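Local atomic coordinates of glucose 1-dehydrogenase (Haloferax mediterranei, PDB entry 2B5W), a protein that oxidises D-glucose to gluconolactone, and other aldose sugars as well, in a zinc- and NAD(P)+-dependent reaction with a preference for NADP+. Residues R88-S93 with E97-D102; I154-L159 with L189-V194; I215-E220 with P320-E325. The protein carries 1 engineered substitution. All coordinates share one frame; numbering follows the deposited sequence.

Interaction 1: R88-S93 with E97-D102; sequences RRPPAS and EYFERD
Phe99 carries this contact almost alone, laying its ring against the backbone of Arg88, Arg89 and Pro90. Its CZ comes within 3.2 Å of Arg89 C, and its CE1 within 3.4 Å of Pro90 N, so the ring rests on the peptide link between the two residues. Pro90 CA stands 3.6 Å above one ring face, offset toward the rim, while Arg88 O lies near the ring plane at the edge. A flat apolar ring suits a backbone that offers it few side chains, and Pro90 adds its CD, 3.6 Å from Phe99 CE1. With CG anti to its own carbonyl carbon (chi1 -72°), Phe99 sets its ring on the side facing the strand. Arg88 O accepts Arg89 NH1 at 2.8 Å, from well above the carbonyl plane, which satisfies this oxygen beside the ring.

The packing thins toward Pro91, whose CD is 4.2 Å from Phe99 CE2. On the exposed side of the helix, Arg101 and Glu97 attract each other by charge alone, and a Schellman motif with Asp102 as its C-prime residue ends the turn.

Arg88 sends its guanidinium away, to Glu114, Pro104 O and the ring of Tyr112. Strand 88-89 borders a three-stranded sheet beside strand 113-115, Phe99 also touches Tyr134, and Tyr98 and, just past the helix, Arg101 pack on Asn266 and Asp170 of the second subunit.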
loop_
_atom_site.group_PDB
_atom_site.type_symbol
_atom_site.label_atom_id
_atom_site.label_comp_id
_atom_site.label_asym_id
_atom_site.label_seq_id
_atom_site.Cartn_x
_atom_site.Cartn_y
_atom_site.Cartn_z
ATOM N N ARG A 88 17.824 14.396 -7.504
ATOM C CA ARG A 88 16.888 15.506 -7.497
ATOM C C ARG A 88 17.478 16.778 -6.962
ATOM O O ARG A 88 18.241 16.791 -6.004
ATOM C CB ARG A 88 15.624 15.143 -6.721
ATOM C CG ARG A 88 14.719 14.236 -7.482
ATOM C CD ARG A 88 13.399 13.899 -6.833
ATOM N NE ARG A 88 12.577 13.070 -7.717
ATOM C CZ ARG A 88 11.301 12.792 -7.498
ATOM N NH1 ARG A 88 10.697 13.260 -6.417
ATOM N NH2 ARG A 88 10.608 12.081 -8.382
ATOM N N ARG A 89 17.107 17.860 -7.632
ATOM C CA ARG A 89 17.523 19.220 -7.269
ATOM C C ARG A 89 16.289 20.112 -7.288
ATOM O O ARG A 89 15.301 19.827 -7.977
ATOM C CB ARG A 89 18.575 19.738 -8.243
ATOM C CG ARG A 89 19.846 18.913 -8.259
ATOM C CD ARG A 89 20.730 19.059 -7.035
ATOM N NE ARG A 89 21.948 18.278 -7.156
ATOM C CZ ARG A 89 22.031 16.969 -6.862
ATOM N NH1 ARG A 89 21.008 16.307 -6.389
ATOM N NH2 ARG A 89 23.162 16.346 -7.041
ATOM N N PRO A 90 16.353 21.211 -6.555
ATOM C CA PRO A 90 15.202 22.124 -6.496
ATOM C C PRO A 90 14.849 22.687 -7.851
ATOM O O PRO A 90 15.749 22.914 -8.685
ATOM C CB PRO A 90 15.666 23.235 -5.535
ATOM C CG PRO A 90 16.921 22.833 -4.969
ATOM C CD PRO A 90 17.451 21.633 -5.674
ATOM N N PRO A 91 13.559 22.913 -8.085
ATOM C CA PRO A 91 13.090 23.450 -9.363
ATOM C C PRO A 91 13.354 24.971 -9.443
ATOM O O PRO A 91 13.966 25.543 -8.542
ATOM C CB PRO A 91 11.588 23.162 -9.325
ATOM C CG PRO A 91 11.255 23.267 -7.915
ATOM C CD PRO A 91 12.443 22.715 -7.143
ATOM N N ALA A 92 12.847 25.575 -10.507
ATOM C CA ALA A 92 13.088 26.992 -10.804
ATOM C C ALA A 92 12.542 27.909 -9.693
ATOM O O ALA A 92 13.140 28.938 -9.404
ATOM C CB ALA A 92 12.480 27.352 -12.184
ATOM N N SER A 93 11.459 27.486 -9.046
ATOM C CA SER A 93 10.838 28.204 -7.927
ATOM C C SER A 93 11.651 28.169 -6.632
ATOM O O SER A 93 11.288 28.798 -5.646
ATOM C CB SER A 93 9.448 27.612 -7.647
ATOM O OG SER A 93 9.496 26.205 -7.415
ATOM N N GLU A 97 9.146 22.409 0.823
ATOM C CA GLU A 97 9.084 21.547 1.993
ATOM C C GLU A 97 9.813 20.205 1.790
ATOM O O GLU A 97 10.366 19.644 2.741
ATOM C CB GLU A 97 7.622 21.277 2.371
ATOM C CG GLU A 97 6.817 20.505 1.327
ATOM C CD GLU A 97 5.456 20.114 1.844
ATOM O OE1 GLU A 97 4.489 20.696 1.347
ATOM O OE2 GLU A 97 5.355 19.252 2.748
ATOM N N TYR A 98 9.778 19.695 0.569
ATOM C CA TYR A 98 10.372 18.367 0.326
ATOM C C TYR A 98 11.876 18.446 0.428
ATOM O O TYR A 98 12.513 17.583 1.030
ATOM C CB TYR A 98 9.893 17.789 -1.001
ATOM C CG TYR A 98 8.393 17.624 -0.990
ATOM C CD1 TYR A 98 7.583 18.565 -1.566
ATOM C CD2 TYR A 98 7.817 16.544 -0.352
ATOM C CE1 TYR A 98 6.224 18.434 -1.543
ATOM C CE2 TYR A 98 6.452 16.400 -0.304
ATOM C CZ TYR A 98 5.653 17.356 -0.905
ATOM O OH TYR A 98 4.280 17.232 -0.890
ATOM N N PHE A 99 12.471 19.499 -0.127
ATOM C CA PHE A 99 13.901 19.702 0.007
ATOM C C PHE A 99 14.299 20.125 1.431
ATOM O O PHE A 99 15.292 19.649 1.986
ATOM C CB PHE A 99 14.406 20.694 -1.061
ATOM C CG PHE A 99 14.412 20.106 -2.459
ATOM C CD1 PHE A 99 15.530 19.481 -2.940
ATOM C CD2 PHE A 99 13.284 20.098 -3.238
ATOM C CE1 PHE A 99 15.536 18.900 -4.205
ATOM C CE2 PHE A 99 13.264 19.504 -4.491
ATOM C CZ PHE A 99 14.429 18.887 -4.972
ATOM N N GLU A 100 13.513 21.013 2.041
ATOM C CA GLU A 100 13.807 21.463 3.407
ATOM C C GLU A 100 13.754 20.359 4.467
ATOM O O GLU A 100 14.567 20.351 5.396
ATOM C CB GLU A 100 12.844 22.609 3.793
ATOM C CG GLU A 100 13.073 23.888 2.993
ATOM C CD GLU A 100 14.476 24.458 3.160
ATOM O OE1 GLU A 100 14.936 24.603 4.310
ATOM O OE2 GLU A 100 15.123 24.753 2.135
ATOM N N ARG A 101 12.870 19.380 4.248
ATOM C CA ARG A 101 12.700 18.236 5.153
ATOM C C ARG A 101 13.540 17.041 4.704
ATOM O O ARG A 101 13.384 15.946 5.247
ATOM C CB ARG A 101 11.232 17.801 5.184
ATOM C CG ARG A 101 10.315 18.839 5.834
ATOM C CD ARG A 101 8.837 18.445 5.791
ATOM N NE ARG A 101 7.959 19.446 6.415
ATOM C CZ ARG A 101 6.626 19.324 6.498
ATOM N NH1 ARG A 101 6.000 18.250 6.001
ATOM N NH2 ARG A 101 5.826 20.235 7.066
ATOM N N ASP A 102 14.459 17.206 3.737
ATOM C CA ASP A 102 15.388 16.133 3.318
ATOM C C ASP A 102 14.639 14.938 2.772
ATOM O O ASP A 102 15.043 13.784 3.006
ATOM C CB ASP A 102 16.289 15.670 4.479
ATOM C CG ASP A 102 17.078 16.780 5.070
ATOM O OD1 ASP A 102 17.811 17.445 4.327
ATOM O OD2 ASP A 102 17.025 17.052 6.288
#

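Interaction 2: I154-L159 with L189-V194; sequences ITEKAL and LAMLKV. With NAP (NADP nicotinamide-adenine-dinucleotide phosphate), chain I.
The carboxylate of Glu156 takes the Met191 methyl over one of its faces, with CE 3.8 Å from CD and 3.7 Å from OE2. That oxygen also bonds to Thr315 OG1 on helix 306-318. The other flat group is the nicotinamide of NADP: Ile154 CG2 sits to one side of its ring plane, beyond the rim, 3.9 Å from C4N. Ile154 CD1 approaches the amide oxygen O7N at 3.7 Å, so Ile154 offers the nicotinamide an apolar surface.

Met191 is the centre of the helix-helix contact. Its chain runs extended to the sulfur and then bends (chi3 59°), which turns CE toward helix 149-164. Thr155 meets it tip to tip: Thr155 CG2 lies 3.5 Å from Met191 CE, closer than carbon pairs usually pack, and 3.7 Å from Met191 SD. Threonine suits the spot because its methyl faces the methionine while OG1 bonds to Tyr247 and Thr188. One turn on from Thr155, Leu159 CD2 touches CD2 of Leu192, the residue after Met191, more loosely at 4.2 Å, and both leucines rest on Phe245 of strand 243-248.

The short helical segments cross at -54°, their axes 11.2 Å apart, a distance that the long, flexible methionine spans. Helix 183-194 follows strand 175-179 and a GxGxxG-type turn, where Asn181, Gly182, Ser183 and Leu184 bind NADP, so helix 149-164 packs against the first dinucleotide-binding helix of a Rossmann domain.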
loop_
_atom_site.group_PDB
_atom_site.type_symbol
_atom_site.label_atom_id
_atom_site.label_comp_id
_atom_site.label_asym_id
_atom_site.label_seq_id
_atom_site.Cartn_x
_atom_site.Cartn_y
_atom_site.Cartn_z
ATOM N N ILE A 154 17.430 2.994 -5.620
ATOM C CA ILE A 154 16.041 2.972 -6.074
ATOM C C ILE A 154 15.324 1.809 -5.378
ATOM O O ILE A 154 14.225 1.960 -4.856
ATOM C CB ILE A 154 15.947 2.864 -7.606
ATOM C CG1 ILE A 154 16.482 4.126 -8.291
ATOM C CG2 ILE A 154 14.541 2.511 -8.008
ATOM C CD1 ILE A 154 15.750 5.374 -7.978
ATOM N N THR A 155 15.923 0.624 -5.418
ATOM C CA THR A 155 15.349 -0.526 -4.754
ATOM C C THR A 155 15.348 -0.384 -3.250
ATOM O O THR A 155 14.388 -0.786 -2.606
ATOM C CB THR A 155 16.082 -1.794 -5.211
ATOM O OG1 THR A 155 15.758 -1.938 -6.608
ATOM C CG2 THR A 155 15.561 -3.030 -4.485
ATOM N N GLU A 156 16.392 0.183 -2.688
ATOM C CA GLU A 156 16.414 0.355 -1.237
ATOM C C GLU A 156 15.205 1.200 -0.806
ATOM O O GLU A 156 14.584 0.901 0.212
ATOM C CB GLU A 156 17.695 1.011 -0.769
ATOM C CG GLU A 156 18.976 0.237 -0.995
ATOM C CD GLU A 156 19.225 -0.934 -0.061
ATOM O OE1 GLU A 156 18.395 -1.231 0.837
ATOM O OE2 GLU A 156 20.273 -1.551 -0.244
ATOM N N LYS A 157 14.888 2.265 -1.535
ATOM C CA LYS A 157 13.733 3.067 -1.158
ATOM C C LYS A 157 12.434 2.278 -1.317
ATOM O O LYS A 157 11.572 2.290 -0.442
ATOM C CB LYS A 157 13.631 4.362 -1.978
ATOM C CG LYS A 157 12.335 5.129 -1.661
ATOM C CD LYS A 157 12.116 6.397 -2.461
ATOM C CE LYS A 157 10.658 6.853 -2.328
ATOM N NZ LYS A 157 10.455 8.167 -2.939
ATOM N N ALA A 158 12.269 1.593 -2.453
ATOM C CA ALA A 158 11.040 0.902 -2.704
ATOM C C ALA A 158 10.798 -0.164 -1.650
ATOM O O ALA A 158 9.675 -0.330 -1.200
ATOM C CB ALA A 158 11.015 0.306 -4.127
ATOM N N LEU A 159 11.839 -0.908 -1.280
ATOM C CA LEU A 159 11.707 -1.933 -0.245
ATOM C C LEU A 159 11.378 -1.250 1.087
ATOM O O LEU A 159 10.556 -1.740 1.853
ATOM C CB LEU A 159 12.976 -2.782 -0.119
ATOM C CG LEU A 159 13.374 -3.552 -1.383
ATOM C CD1 LEU A 159 14.608 -4.383 -1.166
ATOM C CD2 LEU A 159 12.258 -4.423 -1.890
ATOM N N LEU A 189 16.662 -8.613 -7.921
ATOM C CA LEU A 189 16.612 -10.032 -7.601
ATOM C C LEU A 189 17.810 -10.456 -6.717
ATOM O O LEU A 189 17.636 -11.191 -5.751
ATOM C CB LEU A 189 16.543 -10.819 -8.908
ATOM C CG LEU A 189 16.390 -12.332 -8.802
ATOM C CD1 LEU A 189 15.077 -12.710 -8.213
ATOM C CD2 LEU A 189 16.612 -12.949 -10.199
ATOM N N ALA A 190 19.029 -10.014 -7.055
ATOM C CA ALA A 190 20.200 -10.290 -6.252
ATOM C C ALA A 190 20.105 -9.633 -4.890
ATOM O O ALA A 190 20.490 -10.227 -3.870
ATOM C CB ALA A 190 21.471 -9.831 -6.952
ATOM N N MET A 191 19.572 -8.416 -4.844
ATOM C CA MET A 191 19.333 -7.786 -3.553
ATOM C C MET A 191 18.354 -8.587 -2.664
ATOM O O MET A 191 18.550 -8.724 -1.477
ATOM C CB MET A 191 18.824 -6.353 -3.705
ATOM C CG MET A 191 19.816 -5.442 -4.407
ATOM S SD MET A 191 19.147 -3.810 -4.774
ATOM C CE MET A 191 18.726 -3.240 -3.100
ATOM N N LEU A 192 17.289 -9.104 -3.242
ATOM C CA LEU A 192 16.317 -9.883 -2.501
ATOM C C LEU A 192 16.943 -11.178 -1.992
ATOM O O LEU A 192 16.631 -11.624 -0.905
ATOM C CB LEU A 192 15.043 -10.157 -3.328
ATOM C CG LEU A 192 14.228 -8.899 -3.608
ATOM C CD1 LEU A 192 13.187 -9.143 -4.685
ATOM C CD2 LEU A 192 13.534 -8.367 -2.335
ATOM N N LYS A 193 17.876 -11.748 -2.745
ATOM C CA LYS A 193 18.513 -12.964 -2.296
ATOM C C LYS A 193 19.239 -12.752 -0.978
ATOM O O LYS A 193 19.330 -13.670 -0.149
ATOM C CB LYS A 193 19.492 -13.442 -3.369
ATOM C CG LYS A 193 20.134 -14.774 -3.072
ATOM C CD LYS A 193 20.947 -15.228 -4.255
ATOM C CE LYS A 193 21.696 -16.534 -3.990
ATOM N NZ LYS A 193 20.767 -17.657 -4.116
ATOM N N VAL A 194 19.822 -11.552 -0.806
ATOM C CA VAL A 194 20.589 -11.252 0.394
ATOM C C VAL A 194 19.856 -10.404 1.438
ATOM O O VAL A 194 20.433 -10.078 2.495
ATOM C CB VAL A 194 21.999 -10.623 0.069
ATOM C CG1 VAL A 194 22.795 -11.558 -0.794
ATOM C CG2 VAL A 194 21.872 -9.263 -0.561
HETATM P PA NAP I . 14.242 -2.107 -18.983
HETATM O O1A NAP I . 13.513 -1.593 -20.130
HETATM O O2A NAP I . 15.735 -2.334 -19.263
HETATM O O5B NAP I . 13.645 -3.482 -18.493
HETATM C C5B NAP I . 12.283 -3.813 -18.523
HETATM C C4B NAP I . 12.316 -5.308 -18.752
HETATM O O4B NAP I . 11.008 -5.798 -18.563
HETATM C C3B NAP I . 12.776 -5.706 -20.167
HETATM O O3B NAP I . 13.911 -6.557 -20.159
HETATM C C2B NAP I . 11.548 -6.396 -20.764
HETATM O O2B NAP I . 11.828 -7.558 -21.527
HETATM C C1B NAP I . 10.756 -6.785 -19.539
HETATM N N9A NAP I . 9.333 -6.823 -19.818
HETATM C C8A NAP I . 8.553 -5.787 -20.276
HETATM N N7A NAP I . 7.291 -6.236 -20.412
HETATM C C5A NAP I . 7.271 -7.572 -20.087
HETATM C C6A NAP I . 6.275 -8.553 -20.048
HETATM N N6A NAP I . 5.005 -8.318 -20.440
HETATM N N1A NAP I . 6.599 -9.829 -19.649
HETATM C C2A NAP I . 7.883 -10.151 -19.261
HETATM N N3A NAP I . 8.881 -9.192 -19.299
HETATM C C4A NAP I . 8.573 -7.931 -19.687
HETATM O O3 NAP I . 14.252 -1.048 -17.793
HETATM P PN NAP I . 15.032 -1.031 -16.375
HETATM O O1N NAP I . 15.191 -2.398 -15.802
HETATM O O2N NAP I . 16.202 -0.094 -16.383
HETATM O O5D NAP I . 13.735 -0.345 -15.743
HETATM C C5D NAP I . 12.597 -1.117 -15.416
HETATM C C4D NAP I . 11.384 -0.219 -15.181
HETATM O O4D NAP I . 11.643 0.577 -14.021
HETATM C C3D NAP I . 11.101 0.757 -16.326
HETATM O O3D NAP I . 9.712 0.865 -16.566
HETATM C C2D NAP I . 11.688 2.066 -15.809
HETATM O O2D NAP I . 11.163 3.230 -16.393
HETATM C C1D NAP I . 11.386 1.950 -14.316
HETATM N N1N NAP I . 12.273 2.693 -13.413
HETATM C C2N NAP I . 11.636 3.377 -12.423
HETATM C C3N NAP I . 12.373 4.026 -11.473
HETATM C C7N NAP I . 11.594 4.595 -10.324
HETATM O O7N NAP I . 12.383 5.407 -9.516
HETATM N N7N NAP I . 10.273 4.299 -10.175
HETATM C C4N NAP I . 13.773 4.048 -11.508
HETATM C C5N NAP I . 14.408 3.337 -12.518
HETATM C C6N NAP I . 13.646 2.632 -13.460
HETATM P P2B NAP I . 12.091 -7.489 -23.160
HETATM O O1X NAP I . 13.310 -6.789 -23.476
HETATM O O2X NAP I . 12.113 -8.981 -23.552
HETATM O O3X NAP I . 10.898 -6.793 -23.822
#

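Interaction 3: I215-E220 with P320-E325; sequences IDIIEE and PKWFLE
Trp322 and Glu220 make the broadest part of this contact, and its main interaction is CH-pi. Glu220 CG sits over the six-membered ring, 3.5 Å from its centroid and only 12° off the normal, while Glu220 CB reaches to 3.3 Å from Trp322 CH2. The glutamate puts its methylenes there because CG runs anti to the backbone N (chi1 -168°) and the chain then bends. Its carboxylate stands almost perpendicular to the indole plane, at 84°. CB and CG, not the carboxylate, lie against the ring. Phe323 CB lies over the centre of the opposite face, and the indole is held like a plate between the two.

Apolar contacts continue inward. Ile217 CG2 meets the edge of the Phe323 ring, in its plane, 3.7 Å from CE1, and the two side chains cross at about a right angle. The branched isoleucine divides its work: Ile217 CG1 is 4.2 Å from Trp322 CZ3. Phe323 also packs on Leu187 and Ala190 of helix 183-194.

At the rim a polar atom joins in: Ile217 O lies in the ring plane, 3.7 Å from Trp322 CH2.

Helices 213-220 and 321-327 run nearly antiparallel, which brings the last turn of one beside the first turn of the other. The contact grades from buried aliphatic and aromatic packing to an exposed carboxylate, so apolar carbon holds the helices together while the charge stays at the surface.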
loop_
_atom_site.group_PDB
_atom_site.type_symbol
_atom_site.label_atom_id
_atom_site.label_comp_id
_atom_site.label_asym_id
_atom_site.label_seq_id
_atom_site.Cartn_x
_atom_site.Cartn_y
_atom_site.Cartn_z
ATOM N N ILE A 215 18.313 -14.788 -18.453
ATOM C CA ILE A 215 17.896 -16.076 -17.924
ATOM C C ILE A 215 19.038 -16.733 -17.150
ATOM O O ILE A 215 18.867 -17.311 -16.074
ATOM C CB ILE A 215 17.418 -17.008 -19.069
ATOM C CG1 ILE A 215 16.213 -16.382 -19.784
ATOM C CG2 ILE A 215 17.057 -18.394 -18.491
ATOM C CD1 ILE A 215 15.617 -17.250 -20.974
ATOM N N ASP A 216 20.241 -16.650 -17.714
ATOM C CA ASP A 216 21.349 -17.262 -17.089
ATOM C C ASP A 216 21.606 -16.632 -15.705
ATOM O O ASP A 216 21.880 -17.322 -14.760
ATOM C CB ASP A 216 22.598 -17.109 -17.938
ATOM C CG ASP A 216 22.594 -17.939 -19.213
ATOM O OD1 ASP A 216 21.763 -18.856 -19.332
ATOM O OD2 ASP A 216 23.437 -17.675 -20.120
ATOM N N ILE A 217 21.495 -15.289 -15.609
ATOM C CA ILE A 217 21.705 -14.636 -14.310
ATOM C C ILE A 217 20.633 -15.056 -13.322
ATOM O O ILE A 217 20.901 -15.401 -12.178
ATOM C CB ILE A 217 21.719 -13.096 -14.486
ATOM C CG1 ILE A 217 23.077 -12.649 -14.995
ATOM C CG2 ILE A 217 21.425 -12.410 -13.130
ATOM C CD1 ILE A 217 23.117 -11.203 -15.444
ATOM N N ILE A 218 19.391 -15.054 -13.757
ATOM C CA ILE A 218 18.294 -15.488 -12.901
ATOM C C ILE A 218 18.549 -16.881 -12.343
ATOM O O ILE A 218 18.442 -17.109 -11.176
ATOM C CB ILE A 218 16.981 -15.479 -13.693
ATOM C CG1 ILE A 218 16.546 -14.056 -14.005
ATOM C CG2 ILE A 218 15.863 -16.196 -12.920
ATOM C CD1 ILE A 218 15.557 -13.933 -15.143
ATOM N N GLU A 219 18.910 -17.818 -13.210
ATOM C CA GLU A 219 19.108 -19.197 -12.784
ATOM C C GLU A 219 20.356 -19.400 -11.919
ATOM O O GLU A 219 20.365 -20.228 -11.017
ATOM C CB GLU A 219 19.061 -20.118 -14.021
ATOM C CG GLU A 219 17.655 -20.123 -14.591
ATOM C CD GLU A 219 17.424 -21.138 -15.721
ATOM O OE1 GLU A 219 18.373 -21.401 -16.471
ATOM O OE2 GLU A 219 16.277 -21.617 -15.878
ATOM N N GLU A 220 21.409 -18.648 -12.213
ATOM C CA GLU A 220 22.653 -18.712 -11.456
ATOM C C GLU A 220 22.473 -18.167 -10.038
ATOM O O GLU A 220 23.099 -18.649 -9.094
ATOM C CB GLU A 220 23.784 -18.047 -12.216
ATOM C CG GLU A 220 25.158 -18.322 -11.638
ATOM C CD GLU A 220 25.628 -19.750 -11.885
ATOM O OE1 GLU A 220 25.138 -20.403 -12.833
ATOM O OE2 GLU A 220 26.485 -20.209 -11.108
ATOM N N PRO A 320 27.017 -11.125 -4.963
ATOM C CA PRO A 320 28.094 -12.016 -5.432
ATOM C C PRO A 320 28.996 -11.385 -6.494
ATOM O O PRO A 320 28.497 -10.615 -7.340
ATOM C CB PRO A 320 27.342 -13.216 -6.008
ATOM C CG PRO A 320 26.001 -13.103 -5.544
ATOM C CD PRO A 320 25.682 -11.643 -5.277
ATOM N N LYS A 321 30.305 -11.715 -6.477
ATOM C CA LYS A 321 31.216 -11.107 -7.449
ATOM C C LYS A 321 30.858 -11.551 -8.847
ATOM O O LYS A 321 30.902 -10.746 -9.768
ATOM C CB LYS A 321 32.666 -11.496 -7.179
ATOM C CG LYS A 321 33.308 -10.523 -6.233
ATOM C CD LYS A 321 32.688 -10.607 -4.857
ATOM C CE LYS A 321 33.395 -9.724 -3.849
ATOM N NZ LYS A 321 32.595 -9.498 -2.627
ATOM N N TRP A 322 30.446 -12.821 -9.026
ATOM C CA TRP A 322 30.079 -13.297 -10.366
ATOM C C TRP A 322 28.911 -12.496 -10.896
ATOM O O TRP A 322 28.815 -12.306 -12.084
ATOM C CB TRP A 322 29.718 -14.815 -10.428
ATOM C CG TRP A 322 28.383 -15.135 -9.825
ATOM C CD1 TRP A 322 28.143 -15.532 -8.539
ATOM C CD2 TRP A 322 27.080 -15.022 -10.454
ATOM N NE1 TRP A 322 26.796 -15.685 -8.341
ATOM C CE2 TRP A 322 26.113 -15.384 -9.492
ATOM C CE3 TRP A 322 26.647 -14.651 -11.718
ATOM C CZ2 TRP A 322 24.749 -15.357 -9.750
ATOM C CZ3 TRP A 322 25.286 -14.646 -11.992
ATOM C CH2 TRP A 322 24.353 -14.997 -11.014
ATOM N N PHE A 323 27.988 -12.108 -10.018
ATOM C CA PHE A 323 26.763 -11.441 -10.432
ATOM C C PHE A 323 27.088 -10.045 -10.937
ATOM O O PHE A 323 26.588 -9.642 -11.974
ATOM C CB PHE A 323 25.741 -11.404 -9.292
ATOM C CG PHE A 323 24.621 -10.454 -9.547
ATOM C CD1 PHE A 323 23.560 -10.791 -10.372
ATOM C CD2 PHE A 323 24.685 -9.164 -9.053
ATOM C CE1 PHE A 323 22.547 -9.884 -10.634
ATOM C CE2 PHE A 323 23.720 -8.264 -9.335
ATOM C CZ PHE A 323 22.635 -8.590 -10.118
ATOM N N LEU A 324 27.898 -9.316 -10.182
ATOM C CA LEU A 324 28.353 -8.001 -10.640
ATOM C C LEU A 324 29.129 -8.110 -11.973
ATOM O O LEU A 324 29.012 -7.227 -12.826
ATOM C CB LEU A 324 29.184 -7.307 -9.569
ATOM C CG LEU A 324 28.433 -6.991 -8.286
ATOM C CD1 LEU A 324 29.407 -6.487 -7.253
ATOM C CD2 LEU A 324 27.335 -5.988 -8.502
ATOM N N GLU A 325 29.911 -9.178 -12.159
ATOM C CA GLU A 325 30.636 -9.388 -13.411
ATOM C C GLU A 325 29.660 -9.622 -14.569
ATOM O O GLU A 325 29.807 -9.035 -15.631
ATOM C CB GLU A 325 31.603 -10.573 -13.267
ATOM C CG GLU A 325 32.762 -10.345 -12.297
ATOM C CD GLU A 325 33.646 -11.577 -12.113
ATOM O OE1 GLU A 325 33.225 -12.707 -12.451
ATOM O OE2 GLU A 325 34.778 -11.416 -11.620
#

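In the fold
Interactions 2 and 3 form one continuous core in the nucleotide-binding domain, their centres 15 Å apart: Ala190 CB touches Phe323 CZ at 3.6 Å, and Leu189 CD2 touches Ile218 CG1 at 4.0 Å. Helix 183-194 supplies one side of interaction 2 and packs against both segments of interaction 3, whose Phe323 side chain is about 11 Å from NADP. Interaction 1 belongs to the GroES-like catalytic domain, 38 Å from interaction 3 between centres, yet its nearest atoms are about 6 Å from interaction 2. Through the Arg88 side chain it reaches the active site, next to substrate-binding Glu114 and Asn303 and about 12 Å from the catalytic zinc, bound by His63, Glu64 and the engineered Cys38.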